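Local atomic coordinates of pyruvate kinase 1 (Trypanosoma brucei brucei, PDB entry 4HYW), a protein that catalyses the last step of glycolysis, the transfer of phosphate from phosphoenolpyruvate to ADP that yields pyruvate and ATP. Residues S101-D106 against N167-L172; M149-V154 against L162-N167. All coordinates share one frame; numbering follows the deposited sequence.

In the fold
Both contacts lie in the small beta-barrel B domain of pyruvate kinase, which folds as an excursion between barrel strands 80-84 and 208-211 and sits far from the centre of the chain. Contact 1 is a surface contact, a short two-strand pairing of 99-102 with 170-173 that frays into a turn; contact 2, partly buried, is the longer hairpin 149-158 with 161-166. They share Asn167, where one strand of the hairpin runs on toward the pair, and Gly105 and Asp106 bond through their backbones to Val166. Contact 1 relies on proline-histidine and phenylalanine-leucine packing, contact 2 on an apolar face of leucine, valine, cysteine and methionine side chains backed by a polar arginine-histidine face.

Contact 1 (S101-D106 against N167-L172); sequences SFAPGD and NNHHRL
Pro104 lays its CD over one face of the His169 imidazole, 3.3 Å from the ring centroid and only 7° off the ring normal, a CH-pi contact nearly over the middle of the ring. It lies where a short antiparallel pair of the B domain, strands 99-102 and 170-173, gives way to a type II turn from Ala103 to Asp106. His169 has its CG beside the backbone N, anti to the carbonyl carbon (chi1 -68°), which swings the ring across to the proline; the Ala103 methyl comes up to the same ring, CB to CE1 3.8 Å.

Phe102 and His170 form the hydrogen-bonded pair. Phe102 N gives a nearly straight bond to His170 O (2.9 Å), and His170 N returns a longer one to Phe102 O (3.2 Å). On the buried side Phe102 CE2 meets Leu172 CD2 at 3.5 Å, and the Phe102 ring goes on to touch Met149 and Val166 of the neighbouring hairpin. On the opposite face Ser101 OG lies alongside the aliphatic start of Arg171, 4.0 Å from CG, while the extended arginine reaches a salt bridge with Glu99. His170 NE2 is hydrogen-bonded to Asp145 OD2. The turn is tied back on itself: Asp106 OD2 receives Ala103 N from above its carboxylate plane, at 3.0 Å.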
ATOM      1  N   SER A 101      13.795 -47.832  35.469  1.00 63.57           N
ATOM      2  CA  SER A 101      12.526 -47.082  35.427  1.00 61.56           C
ATOM      3  C   SER A 101      12.528 -45.941  36.419  1.00 58.87           C
ATOM      4  O   SER A 101      12.954 -46.100  37.552  1.00 62.05           O
ATOM      5  CB  SER A 101      11.347 -48.001  35.712  1.00 63.06           C
ATOM      6  OG  SER A 101      11.259 -49.026  34.746  1.00 69.50           O
ATOM      7  N   PHE A 102      12.063 -44.783  35.980  1.00 58.13           N
ATOM      8  CA  PHE A 102      12.005 -43.611  36.833  1.00 56.39           C
ATOM      9  C   PHE A 102      10.559 -43.195  37.060  1.00 60.75           C
ATOM     10  O   PHE A 102       9.713 -43.344  36.177  1.00 57.23           O
ATOM     11  CB  PHE A 102      12.771 -42.460  36.193  1.00 53.29           C
ATOM     12  CG  PHE A 102      14.245 -42.698  36.089  1.00 55.73           C
ATOM     13  CD1 PHE A 102      15.084 -42.469  37.183  1.00 52.10           C
ATOM     14  CD2 PHE A 102      14.806 -43.129  34.896  1.00 57.77           C
ATOM     15  CE1 PHE A 102      16.445 -42.671  37.085  1.00 54.47           C
ATOM     16  CE2 PHE A 102      16.174 -43.331  34.791  1.00 61.35           C
ATOM     17  CZ  PHE A 102      16.994 -43.118  35.892  1.00 59.05           C
ATOM     18  N   ALA A 103      10.281 -42.672  38.246  1.00 64.61           N
ATOM     19  CA  ALA A 103       8.982 -42.080  38.539  1.00 65.31           C
ATOM     20  C   ALA A 103       9.181 -40.617  38.901  1.00 61.66           C
ATOM     21  O   ALA A 103      10.283 -40.220  39.273  1.00 61.95           O
ATOM     22  CB  ALA A 103       8.310 -42.830  39.685  1.00 66.48           C
ATOM     23  N   PRO A 104       8.115 -39.806  38.798  1.00 65.21           N
ATOM     24  CA  PRO A 104       8.219 -38.402  39.204  1.00 61.86           C
ATOM     25  C   PRO A 104       8.753 -38.266  40.631  1.00 60.22           C
ATOM     26  O   PRO A 104       8.453 -39.100  41.482  1.00 65.17           O
ATOM     27  CB  PRO A 104       6.776 -37.917  39.129  1.00 61.77           C
ATOM     28  CG  PRO A 104       6.163 -38.747  38.058  1.00 61.45           C
ATOM     29  CD  PRO A 104       6.852 -40.083  38.086  1.00 65.46           C
ATOM     30  N   GLY A 105       9.572 -37.248  40.870  1.00 57.57           N
ATOM     31  CA  GLY A 105      10.081 -36.961  42.208  1.00 61.12           C
ATOM     32  C   GLY A 105      11.413 -37.637  42.479  1.00 62.23           C
ATOM     33  O   GLY A 105      12.131 -37.272  43.413  1.00 62.71           O
ATOM     34  N   ASP A 106      11.730 -38.647  41.675  1.00 61.58           N
ATOM     35  CA  ASP A 106      12.980 -39.356  41.802  1.00 59.30           C
ATOM     36  C   ASP A 106      14.151 -38.391  41.626  1.00 60.49           C
ATOM     37  O   ASP A 106      14.177 -37.569  40.690  1.00 59.19           O
ATOM     38  CB  ASP A 106      13.067 -40.479  40.763  1.00 64.83           C
ATOM     39  CG  ASP A 106      12.279 -41.725  41.165  1.00 67.37           C
ATOM     40  OD1 ASP A 106      11.623 -41.706  42.230  1.00 73.43           O
ATOM     41  OD2 ASP A 106      12.321 -42.723  40.407  1.00 62.48           O
ATOM     42  N   ASN A 167      10.915 -35.537  36.179  1.00 53.58           N
ATOM     43  CA  ASN A 167       9.594 -34.903  36.057  1.00 57.78           C
ATOM     44  C   ASN A 167       8.448 -35.848  35.764  1.00 57.94           C
ATOM     45  O   ASN A 167       7.300 -35.468  35.915  1.00 64.33           O
ATOM     46  CB  ASN A 167       9.605 -33.804  34.994  1.00 58.82           C
ATOM     47  CG  ASN A 167      10.342 -32.567  35.443  1.00 62.65           C
ATOM     48  OD1 ASN A 167      10.593 -32.372  36.632  1.00 64.58           O
ATOM     49  ND2 ASN A 167      10.728 -31.735  34.487  1.00 70.25           N
ATOM     50  N   ASN A 168       8.747 -37.032  35.233  1.00 58.18           N
ATOM     51  CA  ASN A 168       7.691 -37.938  34.767  1.00 63.95           C
ATOM     52  C   ASN A 168       8.086 -39.411  34.655  1.00 63.28           C
ATOM     53  O   ASN A 168       9.255 -39.757  34.784  1.00 68.83           O
ATOM     54  CB  ASN A 168       7.052 -37.426  33.458  1.00 65.17           C
ATOM     55  CG  ASN A 168       8.072 -37.180  32.357  1.00 69.47           C
ATOM     56  OD1 ASN A 168       8.759 -36.159  32.343  1.00 76.33           O
ATOM     57  ND2 ASN A 168       8.125 -38.084  31.400  1.00 67.61           N
ATOM     58  N   HIS A 169       7.091 -40.276  34.461  1.00 67.74           N
ATOM     59  CA  HIS A 169       7.315 -41.721  34.330  1.00 70.07           C
ATOM     60  C   HIS A 169       8.012 -42.058  33.031  1.00 67.35           C
ATOM     61  O   HIS A 169       7.566 -41.654  31.957  1.00 63.85           O
ATOM     62  CB  HIS A 169       5.985 -42.478  34.411  1.00 79.33           C
ATOM     63  CG  HIS A 169       5.323 -42.418  35.776  1.00 93.61           C
ATOM     64  ND1 HIS A 169       5.768 -43.130  36.836  1.00 96.15           N
ATOM     65  CD2 HIS A 169       4.192 -41.723  36.219  1.00 97.89           C
ATOM     66  CE1 HIS A 169       4.978 -42.891  37.901  1.00 95.59           C
ATOM     67  NE2 HIS A 169       4.019 -42.027  37.526  1.00 97.95           N
ATOM     68  N   HIS A 170       9.107 -42.814  33.121  1.00 58.88           N
ATOM     69  CA  HIS A 170       9.751 -43.343  31.933  1.00 57.73           C
ATOM     70  C   HIS A 170      10.690 -44.491  32.205  1.00 59.98           C
ATOM     71  O   HIS A 170      11.394 -44.521  33.213  1.00 58.62           O
ATOM     72  CB  HIS A 170      10.470 -42.238  31.180  1.00 57.98           C
ATOM     73  CG  HIS A 170      10.818 -42.600  29.761  1.00 57.21           C
ATOM     74  ND1 HIS A 170       9.880 -42.811  28.815  1.00 57.01           N
ATOM     75  CD2 HIS A 170      12.054 -42.759  29.130  1.00 54.44           C
ATOM     76  CE1 HIS A 170      10.482 -43.090  27.644  1.00 55.59           C
ATOM     77  NE2 HIS A 170      11.807 -43.056  27.836  1.00 56.64           N
ATOM     78  N   ARG A 171      10.711 -45.437  31.276  1.00 63.49           N
ATOM     79  CA  ARG A 171      11.662 -46.543  31.285  1.00 58.79           C
ATOM     80  C   ARG A 171      12.800 -46.227  30.307  1.00 57.50           C
ATOM     81  O   ARG A 171      12.566 -45.836  29.168  1.00 62.58           O
ATOM     82  CB  ARG A 171      10.938 -47.830  30.872  1.00 60.52           C
ATOM     83  CG  ARG A 171      11.806 -49.068  30.746  1.00 62.79           C
ATOM     84  CD  ARG A 171      11.022 -50.177  30.057  1.00 65.23           C
ATOM     85  NE  ARG A 171      11.882 -51.271  29.626  1.00 67.31           N
ATOM     86  CZ  ARG A 171      12.253 -51.493  28.365  1.00 71.23           C
ATOM     87  NH1 ARG A 171      13.058 -52.508  28.086  1.00 79.04           N
ATOM     88  NH2 ARG A 171      11.844 -50.693  27.388  1.00 69.82           N
ATOM     89  N   LEU A 172      14.029 -46.376  30.764  1.00 55.75           N
ATOM     90  CA  LEU A 172      15.167 -45.867  30.037  1.00 54.20           C
ATOM     91  C   LEU A 172      16.057 -47.043  29.656  1.00 56.27           C
ATOM     92  O   LEU A 172      16.406 -47.855  30.511  1.00 61.60           O
ATOM     93  CB  LEU A 172      15.937 -44.895  30.926  1.00 53.96           C
ATOM     94  CG  LEU A 172      16.610 -43.657  30.341  1.00 53.36           C
ATOM     95  CD1 LEU A 172      15.681 -42.885  29.421  1.00 49.25           C
ATOM     96  CD2 LEU A 172      17.138 -42.766  31.464  1.00 50.29           C
TER

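Contact 2 (M149-V154 against L162-N167); sequences MTLRVV and LKCHVN
Arg152 starts with CG anti to its backbone N (chi1 -170°) but bends at chi3 (89°), and His165 likewise sets its CG trans to N, bringing guanidinium and imidazole together on one face of an antiparallel hairpin. The two planes are 29° apart with centres 4.6 Å from each other: NH2 of Arg152 lies over the ring face toward its rim, 3.6 Å from His165 ND1. That ring is also held at its edge, where ND1 donates to Asn167 OD1 through a bent bond close to the imidazole plane. A water completes the polar cluster, accepting from Arg152 NH2 (2.7 Å) and donating to Asn167 OD1, so this one amide oxygen takes bonds from both the histidine and the water.

Beneath them Arg152 and His165 are the hydrogen-bonded pair: His165 N to Arg152 O is 2.8 Å, and Arg152 N donates back to His165 O in the carbonyl plane. Val154 N to Lys163 O and Asn167 N to Thr150 O carry the pairing on in both directions.

The other face is apolar. Leu151 CD2 meets Val166 CG2 at 3.6 Å, and the extended Met149 brings CE to the same methyl. Val153 fits CG2 against Cys164 SG (4.0 Å) and CG1 against Leu162 CD2. In the B-domain sheet, strand 141-144 flanks 149-158, with Ile142 and Val144 against Val153 and Leu151, and strand 107-111 flanks 161-166, with Val108 and Val110 against Val166, Cys164 and Leu162.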
ATOM      1  N   MET A 149      11.263 -37.960  28.415  1.00 57.47           N
ATOM      2  CA  MET A 149      11.525 -37.803  29.834  1.00 56.75           C
ATOM      3  C   MET A 149      12.269 -36.508  30.044  1.00 53.19           C
ATOM      4  O   MET A 149      13.179 -36.181  29.288  1.00 59.13           O
ATOM      5  CB  MET A 149      12.375 -38.974  30.356  1.00 54.18           C
ATOM      6  CG  MET A 149      12.826 -38.851  31.817  1.00 55.93           C
ATOM      7  SD  MET A 149      13.841 -40.269  32.380  1.00 55.71           S
ATOM      8  CE  MET A 149      14.433 -39.651  33.943  1.00 60.36           C
ATOM      9  N   THR A 150      11.936 -35.822  31.123  1.00 49.88           N
ATOM     10  CA  THR A 150      12.481 -34.508  31.413  1.00 49.27           C
ATOM     11  C   THR A 150      13.145 -34.519  32.792  1.00 49.87           C
ATOM     12  O   THR A 150      12.634 -35.138  33.724  1.00 47.90           O
ATOM     13  CB  THR A 150      11.357 -33.454  31.399  1.00 53.18           C
ATOM     14  OG1 THR A 150      10.719 -33.448  30.104  1.00 53.44           O
ATOM     15  CG2 THR A 150      11.905 -32.061  31.712  1.00 53.80           C
ATOM     16  N   LEU A 151      14.320 -33.896  32.900  1.00 49.83           N
ATOM     17  CA  LEU A 151      14.973 -33.698  34.204  1.00 49.48           C
ATOM     18  C   LEU A 151      15.165 -32.217  34.516  1.00 50.69           C
ATOM     19  O   LEU A 151      15.638 -31.459  33.678  1.00 52.53           O
ATOM     20  CB  LEU A 151      16.322 -34.402  34.246  1.00 48.23           C
ATOM     21  CG  LEU A 151      16.385 -35.871  33.814  1.00 52.16           C
ATOM     22  CD1 LEU A 151      17.839 -36.318  33.675  1.00 48.97           C
ATOM     23  CD2 LEU A 151      15.649 -36.756  34.797  1.00 48.09           C
ATOM     24  N   ARG A 152      14.791 -31.809  35.721  1.00 51.71           N
ATOM     25  CA  ARG A 152      15.155 -30.489  36.221  1.00 52.48           C
ATOM     26  C   ARG A 152      16.451 -30.631  36.994  1.00 51.43           C
ATOM     27  O   ARG A 152      16.544 -31.452  37.900  1.00 52.32           O
ATOM     28  CB  ARG A 152      14.048 -29.948  37.141  1.00 58.11           C
ATOM     29  CG  ARG A 152      14.191 -28.480  37.553  1.00 63.46           C
ATOM     30  CD  ARG A 152      13.070 -28.058  38.520  1.00 68.60           C
ATOM     31  NE  ARG A 152      13.424 -28.294  39.932  1.00 71.80           N
ATOM     32  CZ  ARG A 152      12.752 -29.099  40.759  1.00 72.16           C
ATOM     33  NH1 ARG A 152      13.164 -29.261  42.006  1.00 74.73           N
ATOM     34  NH2 ARG A 152      11.669 -29.741  40.340  1.00 76.26           N
ATOM     35  N   VAL A 153      17.467 -29.872  36.596  1.00 51.82           N
ATOM     36  CA  VAL A 153      18.729 -29.809  37.346  1.00 53.22           C
ATOM     37  C   VAL A 153      18.547 -29.047  38.663  1.00 53.13           C
ATOM     38  O   VAL A 153      18.161 -27.880  38.665  1.00 53.91           O
ATOM     39  CB  VAL A 153      19.853 -29.150  36.504  1.00 53.81           C
ATOM     40  CG1 VAL A 153      21.087 -28.894  37.349  1.00 52.63           C
ATOM     41  CG2 VAL A 153      20.199 -30.030  35.320  1.00 56.40           C
ATOM     42  N   VAL A 154      18.800 -29.732  39.778  1.00 55.69           N
ATOM     43  CA  VAL A 154      18.587 -29.168  41.114  1.00 55.86           C
ATOM     44  C   VAL A 154      19.827 -28.459  41.636  1.00 58.49           C
ATOM     45  O   VAL A 154      19.756 -27.312  42.061  1.00 61.45           O
ATOM     46  CB  VAL A 154      18.177 -30.250  42.129  1.00 55.48           C
ATOM     47  CG1 VAL A 154      17.737 -29.609  43.431  1.00 54.50           C
ATOM     48  CG2 VAL A 154      17.070 -31.124  41.561  1.00 56.53           C
ATOM     49  N   LEU A 162      25.773 -33.391  38.166  1.00 50.21           N
ATOM     50  CA  LEU A 162      24.530 -32.680  38.480  1.00 48.73           C
ATOM     51  C   LEU A 162      23.508 -33.577  39.215  1.00 49.47           C
ATOM     52  O   LEU A 162      23.266 -34.717  38.815  1.00 48.84           O
ATOM     53  CB  LEU A 162      23.917 -32.130  37.203  1.00 42.79           C
ATOM     54  CG  LEU A 162      24.778 -31.066  36.523  1.00 43.53           C
ATOM     55  CD1 LEU A 162      24.351 -30.831  35.083  1.00 39.96           C
ATOM     56  CD2 LEU A 162      24.745 -29.766  37.300  1.00 43.38           C
ATOM     57  N   LYS A 163      22.947 -33.063  40.306  1.00 51.13           N
ATOM     58  CA  LYS A 163      21.809 -33.707  40.971  1.00 51.76           C
ATOM     59  C   LYS A 163      20.514 -33.301  40.285  1.00 50.01           C
ATOM     60  O   LYS A 163      20.225 -32.109  40.138  1.00 49.18           O
ATOM     61  CB  LYS A 163      21.765 -33.324  42.455  1.00 55.24           C
ATOM     62  CG  LYS A 163      21.002 -34.305  43.336  1.00 64.94           C
ATOM     63  CD  LYS A 163      21.248 -34.051  44.827  1.00 76.99           C
ATOM     64  CE  LYS A 163      20.199 -33.100  45.409  1.00 85.38           C
ATOM     65  NZ  LYS A 163      20.744 -32.201  46.468  1.00 82.80           N
ATOM     66  N   CYS A 164      19.740 -34.287  39.841  1.00 49.61           N
ATOM     67  CA  CYS A 164      18.551 -34.005  39.008  1.00 49.08           C
ATOM     68  C   CYS A 164      17.246 -34.513  39.602  1.00 46.15           C
ATOM     69  O   CYS A 164      17.230 -35.501  40.322  1.00 45.91           O
ATOM     70  CB  CYS A 164      18.726 -34.586  37.607  1.00 48.42           C
ATOM     71  SG  CYS A 164      20.004 -33.776  36.639  1.00 54.30           S
ATOM     72  N   HIS A 165      16.146 -33.919  39.147  1.00 49.42           N
ATOM     73  CA  HIS A 165      14.790 -34.307  39.551  1.00 50.04           C
ATOM     74  C   HIS A 165      14.026 -34.796  38.366  1.00 47.37           C
ATOM     75  O   HIS A 165      13.898 -34.083  37.367  1.00 47.93           O
ATOM     76  CB  HIS A 165      14.063 -33.106  40.149  1.00 53.07           C
ATOM     77  CG  HIS A 165      12.584 -33.340  40.386  1.00 58.11           C
ATOM     78  ND1 HIS A 165      11.657 -33.201  39.410  1.00 57.44           N
ATOM     79  CD2 HIS A 165      11.885 -33.676  41.544  1.00 58.05           C
ATOM     80  CE1 HIS A 165      10.439 -33.463  39.912  1.00 58.20           C
ATOM     81  NE2 HIS A 165      10.577 -33.750  41.216  1.00 60.50           N
ATOM     82  N   VAL A 166      13.493 -36.007  38.461  1.00 47.66           N
ATOM     83  CA  VAL A 166      12.762 -36.612  37.348  1.00 48.98           C
ATOM     84  C   VAL A 166      11.334 -36.088  37.320  1.00 51.77           C
ATOM     85  O   VAL A 166      10.613 -36.235  38.297  1.00 53.46           O
ATOM     86  CB  VAL A 166      12.679 -38.140  37.494  1.00 50.78           C
ATOM     87  CG1 VAL A 166      11.698 -38.710  36.476  1.00 49.45           C
ATOM     88  CG2 VAL A 166      14.056 -38.777  37.362  1.00 44.96           C
ATOM     89  N   ASN A 167      10.915 -35.537  36.179  1.00 53.58           N
ATOM     90  CA  ASN A 167       9.594 -34.903  36.057  1.00 57.78           C
ATOM     91  C   ASN A 167       8.448 -35.848  35.764  1.00 57.94           C
ATOM     92  O   ASN A 167       7.300 -35.468  35.915  1.00 64.33           O
ATOM     93  CB  ASN A 167       9.605 -33.804  34.994  1.00 58.82           C
ATOM     94  CG  ASN A 167      10.342 -32.567  35.443  1.00 62.65           C
ATOM     95  OD1 ASN A 167      10.593 -32.372  36.632  1.00 64.58           O
ATOM     96  ND2 ASN A 167      10.728 -31.735  34.487  1.00 70.25           N
TER
HETATM   97  O   HOH W   1       9.847 -30.050  38.333  1.00 60.54           O